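Local coordinates for membrane-associated protein VP24 (Marburg virus - Musoke, Kenya, 1980, PDB 4OR8) that may act as a minor matrix protein that helps assemble the viral nucleocapsid, binds the nucleoprotein and contributes to virion budding, at residues 112-117 and 193-198; 176-181 and 202-207. All blocks are in the same frame, centred on the assembly; numbering follows the deposited sequence. Where two conformers were deposited one is given.

Contact 1 of 2, residues 112-117 and 193-198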
ATOM      1  N   LEU B 112       5.147  15.978  -2.974  1.00 16.63           N
ATOM      2  CA  LEU B 112       6.229  16.645  -2.260  0.58 16.62           C
ATOM      3  C   LEU B 112       6.078  18.160  -2.307  1.00 19.55           C
ATOM      4  O   LEU B 112       6.369  18.850  -1.330  1.00 22.95           O
ATOM      5  CB  LEU B 112       7.589  16.223  -2.815  0.58 15.16           C
ATOM      6  CG  LEU B 112       8.149  14.929  -2.227  0.58 14.84           C
ATOM      7  CD1 LEU B 112       9.466  14.561  -2.880  0.58 20.61           C
ATOM      8  CD2 LEU B 112       8.329  15.082  -0.731  0.58 18.46           C
ATOM      9  N   GLY B 113       5.619  18.675  -3.443  1.00 20.58           N
ATOM     10  CA  GLY B 113       5.393  20.101  -3.591  1.00 19.32           C
ATOM     11  C   GLY B 113       4.379  20.600  -2.579  1.00 19.41           C
ATOM     12  O   GLY B 113       4.532  21.676  -2.003  1.00 18.20           O
ATOM     13  N   VAL B 114       3.340  19.804  -2.361  1.00 19.07           N
ATOM     14  CA  VAL B 114       2.320  20.115  -1.369  1.00 18.60           C
ATOM     15  C   VAL B 114       2.894  20.101   0.048  1.00 19.42           C
ATOM     16  O   VAL B 114       2.612  20.993   0.849  1.00 22.78           O
ATOM     17  CB  VAL B 114       1.136  19.127  -1.469  1.00 18.26           C
ATOM     18  CG1 VAL B 114       0.176  19.304  -0.303  1.00 22.10           C
ATOM     19  CG2 VAL B 114       0.414  19.310  -2.788  1.00 19.13           C
ATOM     20  N   ALA B 115       3.707  19.088   0.342  1.00 19.70           N
ATOM     21  CA  ALA B 115       4.298  18.911   1.668  1.00 17.65           C
ATOM     22  C   ALA B 115       5.163  20.102   2.061  1.00 28.56           C
ATOM     23  O   ALA B 115       5.165  20.527   3.216  1.00 30.76           O
ATOM     24  CB  ALA B 115       5.114  17.638   1.714  1.00 15.46           C
ATOM     25  N   LEU B 116       5.896  20.645   1.095  1.00 24.75           N
ATOM     26  CA  LEU B 116       6.738  21.810   1.348  1.00 21.73           C
ATOM     27  C   LEU B 116       5.937  23.046   1.749  1.00 28.11           C
ATOM     28  O   LEU B 116       6.497  24.002   2.289  1.00 34.52           O
ATOM     29  CB  LEU B 116       7.605  22.133   0.129  1.00 21.50           C
ATOM     30  CG  LEU B 116       9.015  21.543   0.045  1.00 19.84           C
ATOM     31  CD1 LEU B 116       8.999  20.037   0.222  1.00 19.56           C
ATOM     32  CD2 LEU B 116       9.648  21.913  -1.284  1.00 21.36           C
ATOM     33  N   LYS B 117       4.635  23.040   1.479  1.00 26.32           N
ATOM     34  CA  LYS B 117       3.804  24.185   1.840  1.00 30.76           C
ATOM     35  C   LYS B 117       2.996  23.918   3.107  1.00 30.15           C
ATOM     36  O   LYS B 117       2.136  24.717   3.462  1.00 33.31           O
ATOM     37  CB  LYS B 117       2.876  24.610   0.694  1.00 31.83           C
ATOM     38  CG  LYS B 117       3.601  25.023  -0.583  1.00 43.93           C
ATOM     39  CD  LYS B 117       4.567  26.180  -0.349  1.00 52.37           C
ATOM     40  CE  LYS B 117       3.820  27.455   0.019  1.00 66.72           C
ATOM     41  NZ  LYS B 117       4.751  28.586   0.298  1.00 65.61           N
ATOM     42  N   ILE B 193      -7.339  15.269   1.162  1.00 12.83           N
ATOM     43  CA  ILE B 193      -6.768  16.556   1.518  1.00 16.21           C
ATOM     44  C   ILE B 193      -6.749  17.438   0.279  1.00 15.27           C
ATOM     45  O   ILE B 193      -6.144  17.084  -0.730  1.00 17.64           O
ATOM     46  CB  ILE B 193      -5.332  16.417   2.033  1.00 17.10           C
ATOM     47  CG1 ILE B 193      -5.289  15.520   3.265  1.00 17.29           C
ATOM     48  CG2 ILE B 193      -4.756  17.782   2.363  1.00 18.35           C
ATOM     49  CD1 ILE B 193      -3.888  15.176   3.702  1.00 26.41           C
ATOM     50  N   GLU B 194      -7.420  18.582   0.352  1.00 23.98           N
ATOM     51  CA  GLU B 194      -7.461  19.502  -0.778  1.00 18.26           C
ATOM     52  C   GLU B 194      -6.637  20.744  -0.497  1.00 22.16           C
ATOM     53  O   GLU B 194      -6.507  21.169   0.647  1.00 25.02           O
ATOM     54  CB  GLU B 194      -8.897  19.901  -1.102  1.00 18.63           C
ATOM     55  CG  GLU B 194      -9.826  18.726  -1.301  1.00 26.53           C
ATOM     56  CD  GLU B 194     -11.175  19.146  -1.833  1.00 29.27           C
ATOM     57  OE1 GLU B 194     -11.313  20.321  -2.231  1.00 44.62           O
ATOM     58  OE2 GLU B 194     -12.096  18.301  -1.850  1.00 40.87           O
ATOM     59  N   ILE B 195      -6.085  21.324  -1.554  1.00 28.55           N
ATOM     60  CA  ILE B 195      -5.282  22.528  -1.429  1.00 23.58           C
ATOM     61  C   ILE B 195      -5.230  23.257  -2.770  1.00 25.78           C
ATOM     62  O   ILE B 195      -5.342  22.636  -3.826  1.00 30.45           O
ATOM     63  CB  ILE B 195      -3.854  22.187  -0.935  1.00 27.01           C
ATOM     64  CG1 ILE B 195      -3.096  23.451  -0.527  1.00 34.16           C
ATOM     65  CG2 ILE B 195      -3.088  21.403  -1.987  1.00 23.54           C
ATOM     66  CD1 ILE B 195      -1.771  23.174   0.134  1.00 37.01           C
ATOM     67  N   LYS B 196      -5.103  24.580  -2.722  1.00 32.69           N
ATOM     68  CA  LYS B 196      -4.822  25.366  -3.917  1.00 42.42           C
ATOM     69  C   LYS B 196      -3.397  25.895  -3.831  1.00 40.79           C
ATOM     70  O   LYS B 196      -2.999  26.443  -2.806  1.00 45.74           O
ATOM     71  CB  LYS B 196      -5.797  26.536  -4.061  1.00 36.97           C
ATOM     72  CG  LYS B 196      -7.152  26.175  -4.642  1.00 34.14           C
ATOM     73  CD  LYS B 196      -8.076  25.589  -3.589  1.00 56.09           C
ATOM     74  CE  LYS B 196      -9.501  25.480  -4.107  1.00 52.65           C
ATOM     75  NZ  LYS B 196     -10.414  24.892  -3.091  1.00 57.54           N
ATOM     76  N   LEU B 197      -2.631  25.720  -4.900  1.00 38.85           N
ATOM     77  CA  LEU B 197      -1.249  26.179  -4.933  1.00 27.83           C
ATOM     78  C   LEU B 197      -0.871  26.651  -6.332  1.00 47.46           C
ATOM     79  O   LEU B 197      -0.985  25.898  -7.301  1.00 47.09           O
ATOM     80  CB  LEU B 197      -0.296  25.070  -4.475  1.00 40.40           C
ATOM     81  CG  LEU B 197      -0.270  24.709  -2.985  1.00 41.77           C
ATOM     82  CD1 LEU B 197       0.647  23.521  -2.721  1.00 32.09           C
ATOM     83  CD2 LEU B 197       0.150  25.907  -2.146  1.00 38.19           C
ATOM     84  N   THR B 198      -0.428  27.903  -6.421  1.00 57.09           N
ATOM     85  CA  THR B 198       0.008  28.518  -7.678  1.00 52.79           C
ATOM     86  C   THR B 198      -0.968  28.336  -8.842  1.00 46.39           C
ATOM     87  O   THR B 198      -0.557  28.060  -9.968  1.00 49.25           O
ATOM     88  CB  THR B 198       1.408  28.028  -8.103  1.00 53.61           C
ATOM     89  OG1 THR B 198       1.349  26.641  -8.454  1.00 60.50           O
ATOM     90  CG2 THR B 198       2.406  28.226  -6.973  1.00 53.44           C
TER

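Contact 2 of 2, residues 176-181 and 202-207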
ATOM      1  N   ASN B 176       3.332  11.388   7.495  1.00 19.75           N
ATOM      2  CA  ASN B 176       2.707  10.738   8.635  1.00 19.38           C
ATOM      3  C   ASN B 176       1.250  11.142   8.837  1.00 20.61           C
ATOM      4  O   ASN B 176       0.415  10.312   9.200  1.00 19.87           O
ATOM      5  CB  ASN B 176       3.505  11.016   9.908  1.00 27.67           C
ATOM      6  CG  ASN B 176       2.862  10.414  11.137  1.00 30.86           C
ATOM      7  OD1 ASN B 176       3.058   9.237  11.439  1.00 40.66           O
ATOM      8  ND2 ASN B 176       2.084  11.218  11.856  1.00 26.42           N
ATOM      9  N   LYS B 177       0.941  12.414   8.611  1.00 14.11           N
ATOM     10  CA  LYS B 177      -0.427  12.877   8.792  1.00 21.39           C
ATOM     11  C   LYS B 177      -1.317  12.442   7.627  1.00 22.98           C
ATOM     12  O   LYS B 177      -2.539  12.379   7.759  1.00 29.43           O
ATOM     13  CB  LYS B 177      -0.485  14.392   9.025  1.00 18.93           C
ATOM     14  CG  LYS B 177      -0.066  15.237   7.845  1.00 31.53           C
ATOM     15  CD  LYS B 177       0.464  16.591   8.304  1.00 47.06           C
ATOM     16  CE  LYS B 177      -0.486  17.277   9.271  1.00 48.35           C
ATOM     17  NZ  LYS B 177       0.031  18.609   9.701  1.00 51.48           N
ATOM     18  N   MET B 178      -0.698  12.122   6.495  1.00 18.42           N
ATOM     19  CA  MET B 178      -1.427  11.565   5.359  1.00 14.46           C
ATOM     20  C   MET B 178      -1.981  10.186   5.695  1.00 19.63           C
ATOM     21  O   MET B 178      -3.010   9.769   5.161  1.00 19.11           O
ATOM     22  CB  MET B 178      -0.520  11.458   4.140  1.00 18.02           C
ATOM     23  CG  MET B 178      -0.194  12.776   3.474  1.00 21.72           C
ATOM     24  SD  MET B 178       0.772  12.489   1.979  1.00 32.59           S
ATOM     25  CE  MET B 178      -0.303  11.351   1.116  1.00 27.74           C
ATOM     26  N   PHE B 179      -1.290   9.478   6.581  1.00 15.92           N
ATOM     27  CA  PHE B 179      -1.742   8.165   7.020  1.00 17.65           C
ATOM     28  C   PHE B 179      -2.829   8.250   8.088  1.00 21.53           C
ATOM     29  O   PHE B 179      -3.357   7.230   8.531  1.00 19.65           O
ATOM     30  CB  PHE B 179      -0.565   7.323   7.510  1.00 12.44           C
ATOM     31  CG  PHE B 179       0.261   6.754   6.398  1.00 22.25           C
ATOM     32  CD1 PHE B 179      -0.136   5.595   5.755  1.00 18.15           C
ATOM     33  CD2 PHE B 179       1.423   7.381   5.985  1.00 17.86           C
ATOM     34  CE1 PHE B 179       0.613   5.067   4.725  1.00 22.26           C
ATOM     35  CE2 PHE B 179       2.178   6.857   4.953  1.00 21.08           C
ATOM     36  CZ  PHE B 179       1.772   5.697   4.322  1.00 19.76           C
ATOM     37  N   THR B 180      -3.166   9.466   8.499  1.00 17.67           N
ATOM     38  CA  THR B 180      -4.304   9.645   9.386  1.00 17.32           C
ATOM     39  C   THR B 180      -5.589   9.659   8.562  1.00 17.44           C
ATOM     40  O   THR B 180      -6.680   9.485   9.100  1.00 22.93           O
ATOM     41  CB  THR B 180      -4.194  10.925  10.240  1.00 18.54           C
ATOM     42  OG1 THR B 180      -4.374  12.081   9.415  1.00 16.19           O
ATOM     43  CG2 THR B 180      -2.837  10.992  10.927  1.00 17.12           C
ATOM     44  N   LEU B 181      -5.449   9.854   7.253  1.00 19.70           N
ATOM     45  CA  LEU B 181      -6.589   9.811   6.343  1.00 14.79           C
ATOM     46  C   LEU B 181      -7.168   8.406   6.253  1.00 16.78           C
ATOM     47  O   LEU B 181      -6.432   7.422   6.212  1.00 20.83           O
ATOM     48  CB  LEU B 181      -6.189  10.268   4.939  1.00 13.24           C
ATOM     49  CG  LEU B 181      -5.897  11.745   4.678  1.00 24.10           C
ATOM     50  CD1 LEU B 181      -5.446  11.938   3.235  1.00  9.88           C
ATOM     51  CD2 LEU B 181      -7.118  12.595   4.979  1.00 14.79           C
ATOM     52  N   ILE B 202      -5.249  21.024  -6.100  1.00 26.33           N
ATOM     53  CA  ILE B 202      -4.660  19.707  -5.888  1.00 23.89           C
ATOM     54  C   ILE B 202      -5.436  18.921  -4.834  1.00 20.18           C
ATOM     55  O   ILE B 202      -5.714  19.430  -3.751  1.00 20.48           O
ATOM     56  CB  ILE B 202      -3.188  19.821  -5.461  1.00 22.04           C
ATOM     57  CG1 ILE B 202      -2.402  20.636  -6.489  1.00 23.88           C
ATOM     58  CG2 ILE B 202      -2.571  18.441  -5.281  1.00 16.41           C
ATOM     59  CD1 ILE B 202      -0.949  20.836  -6.125  1.00 30.79           C
ATOM     60  N   ILE B 203      -5.785  17.679  -5.163  1.00 20.88           N
ATOM     61  CA  ILE B 203      -6.532  16.820  -4.250  1.00 16.13           C
ATOM     62  C   ILE B 203      -5.873  15.455  -4.065  1.00 16.75           C
ATOM     63  O   ILE B 203      -5.667  14.717  -5.028  1.00 16.99           O
ATOM     64  CB  ILE B 203      -7.980  16.616  -4.728  1.00 17.87           C
ATOM     65  CG1 ILE B 203      -8.769  17.921  -4.602  1.00 28.44           C
ATOM     66  CG2 ILE B 203      -8.654  15.522  -3.920  1.00 17.55           C
ATOM     67  CD1 ILE B 203      -9.238  18.493  -5.918  1.00 36.72           C
ATOM     68  N   ILE B 204      -5.553  15.123  -2.819  1.00 14.51           N
ATOM     69  CA  ILE B 204      -4.953  13.834  -2.492  1.00 14.16           C
ATOM     70  C   ILE B 204      -5.935  12.955  -1.725  1.00 13.95           C
ATOM     71  O   ILE B 204      -6.370  13.305  -0.632  1.00 20.92           O
ATOM     72  CB  ILE B 204      -3.683  14.013  -1.651  1.00 17.36           C
ATOM     73  CG1 ILE B 204      -2.680  14.891  -2.398  1.00 16.46           C
ATOM     74  CG2 ILE B 204      -3.072  12.661  -1.304  1.00 12.72           C
ATOM     75  CD1 ILE B 204      -1.517  15.341  -1.547  1.00 28.79           C
ATOM     76  N   THR B 205      -6.271  11.808  -2.299  1.00  9.17           N
ATOM     77  CA  THR B 205      -7.250  10.909  -1.701  1.00 10.50           C
ATOM     78  C   THR B 205      -6.645   9.536  -1.413  1.00 18.93           C
ATOM     79  O   THR B 205      -5.952   8.961  -2.257  1.00 16.64           O
ATOM     80  CB  THR B 205      -8.467  10.735  -2.624  1.00 11.38           C
ATOM     81  OG1 THR B 205      -9.040  12.017  -2.904  1.00 20.45           O
ATOM     82  CG2 THR B 205      -9.512   9.846  -1.978  1.00 13.13           C
ATOM     83  N   ARG B 206      -6.902   9.011  -0.221  1.00 15.30           N
ATOM     84  CA  ARG B 206      -6.414   7.681   0.117  1.00 16.14           C
ATOM     85  C   ARG B 206      -7.351   6.590  -0.395  1.00 24.01           C
ATOM     86  O   ARG B 206      -8.541   6.570  -0.075  1.00 24.06           O
ATOM     87  CB  ARG B 206      -6.208   7.530   1.623  1.00 15.12           C
ATOM     88  CG  ARG B 206      -5.635   6.182   2.005  1.00 14.31           C
ATOM     89  CD  ARG B 206      -5.311   6.101   3.484  1.00 16.26           C
ATOM     90  NE  ARG B 206      -4.513   4.912   3.774  1.00 20.29           N
ATOM     91  CZ  ARG B 206      -3.948   4.656   4.949  1.00 19.21           C
ATOM     92  NH1 ARG B 206      -4.092   5.506   5.958  1.00 19.31           N
ATOM     93  NH2 ARG B 206      -3.237   3.550   5.113  1.00 21.26           N
ATOM     94  N   VAL B 207      -6.802   5.690  -1.202  1.00 14.75           N
ATOM     95  CA  VAL B 207      -7.525   4.512  -1.648  1.00 16.16           C
ATOM     96  C   VAL B 207      -6.845   3.270  -1.072  1.00 18.05           C
ATOM     97  O   VAL B 207      -5.857   3.383  -0.352  1.00 17.08           O
ATOM     98  CB  VAL B 207      -7.584   4.431  -3.187  1.00 22.25           C
ATOM     99  CG1 VAL B 207      -8.534   5.476  -3.729  1.00 13.07           C
ATOM    100  CG2 VAL B 207      -6.191   4.600  -3.794  1.00 18.38           C
TER

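Contact 1 of 2, residues 112-117 and 193-198
Leu197 holds its CG anti to its own carbonyl carbon (chi1 -73°), and the two methyls beyond it meet Val114 and Lys117; Val114 in turn has CG2 anti to its carbonyl carbon, with CG1 taking the place anti to the backbone N (chi1 171°). The motif is alpha/beta packing within the pyramidal fold: the C-terminal part of helix 104-115 lies over one face of strand 192-196, the outermost strand of the mixed sheet within this chain. Ile195 on the strand and Leu197 two residues further along the chain both point their side chains at the helix. Val114 and Ile195 reach toward each other tip to tip, CG2 of Val114 standing 4.2 Å from CG2 of Ile195. The same Val114 methyl lies 4.2 Å from CD1 of Leu197, which also rests 4.0 Å from the CA of Val114, against the helix backbone itself. The interface is small, 197 Å² in all, and its side-chain contacts are between carbon atoms. Helix 161-178 covers Val114 through Phe174. Ile193 and Glu194 also pair, antiparallel, with a strand of the second subunit, so the sheet continues across the interface. Further along, Lys117 contributes its aliphatic part: its chain bends at chi2 and chi3, carrying the end away from the strand, but CG sits 3.9 Å from both CD1 and CD2 of Leu197.

Contact 2 of 2, residues 176-181 and 202-207
A type I beta turn from Met178 to Leu181 takes over where helix 161-178 ends, and Arg206, near the end of strand 201-206, reaches across to it. The Arg206 chain is extended from CG to NE, with CG anti to the backbone N (chi1 -177°), and this brings the guanidinium up to the carbonyls of the turn. NH1 donates a hydrogen bond of 3.0 Å to O of Leu181, with an angle of 148° at the hydrogen; the carbonyl points almost straight at the donor and lies somewhat out of the guanidinium plane. O of Phe179 is in that plane, at the edge, 3.2 Å from NH1. Thus NH1 has two turn carbonyls close by. The Phe179 ring stands nearly perpendicular to the guanidinium, the planes 89° apart: its CD1 lies over one guanidinium face, and NH2 of Arg206 is near the plane of the ring at its edge, 3.8 Å from CD1. Away from the guanidinium, Met178 and Ile204 make an apolar contact: Met178 bends at chi3, and its CE meets CG2 of Ile204 at 3.9 Å, the two side chains crossing at about a right angle. Separately, the CD1 methyl of Leu181 comes within 4.2 Å of a backbone carbonyl, O of Ile204. The charge of Arg206 has a second partner in Glu240, bound to NH2 by a salt bridge. Helix 240-244 thus flanks the contact, Leu243 packing on Met178, while Leu111 of helix 104-115 and Phe211 of strand 210-221 close in beside Met178.

How the contacts relate
From the N terminus the chain first passes through 112-117, then 176-181, then 193-198 and finally 202-207, so the two contacts cross rather than nest. Contact 1 closes a loop of 75 residues, rich in helix, that brings the chain back from helix 104-115 to strand 192-196. Contact 2 spans only 20 residues, returning strand 201-206 to the end of helix 161-178. The crossing is tied by the antiparallel hairpin of strands 192-196 and 201-206: N of Ile202 and O of Ile195 lie 2.8 Å apart, a probable hydrogen bond. Ile193 also packs on Leu181, joining the two contacts, and both touch the second subunit.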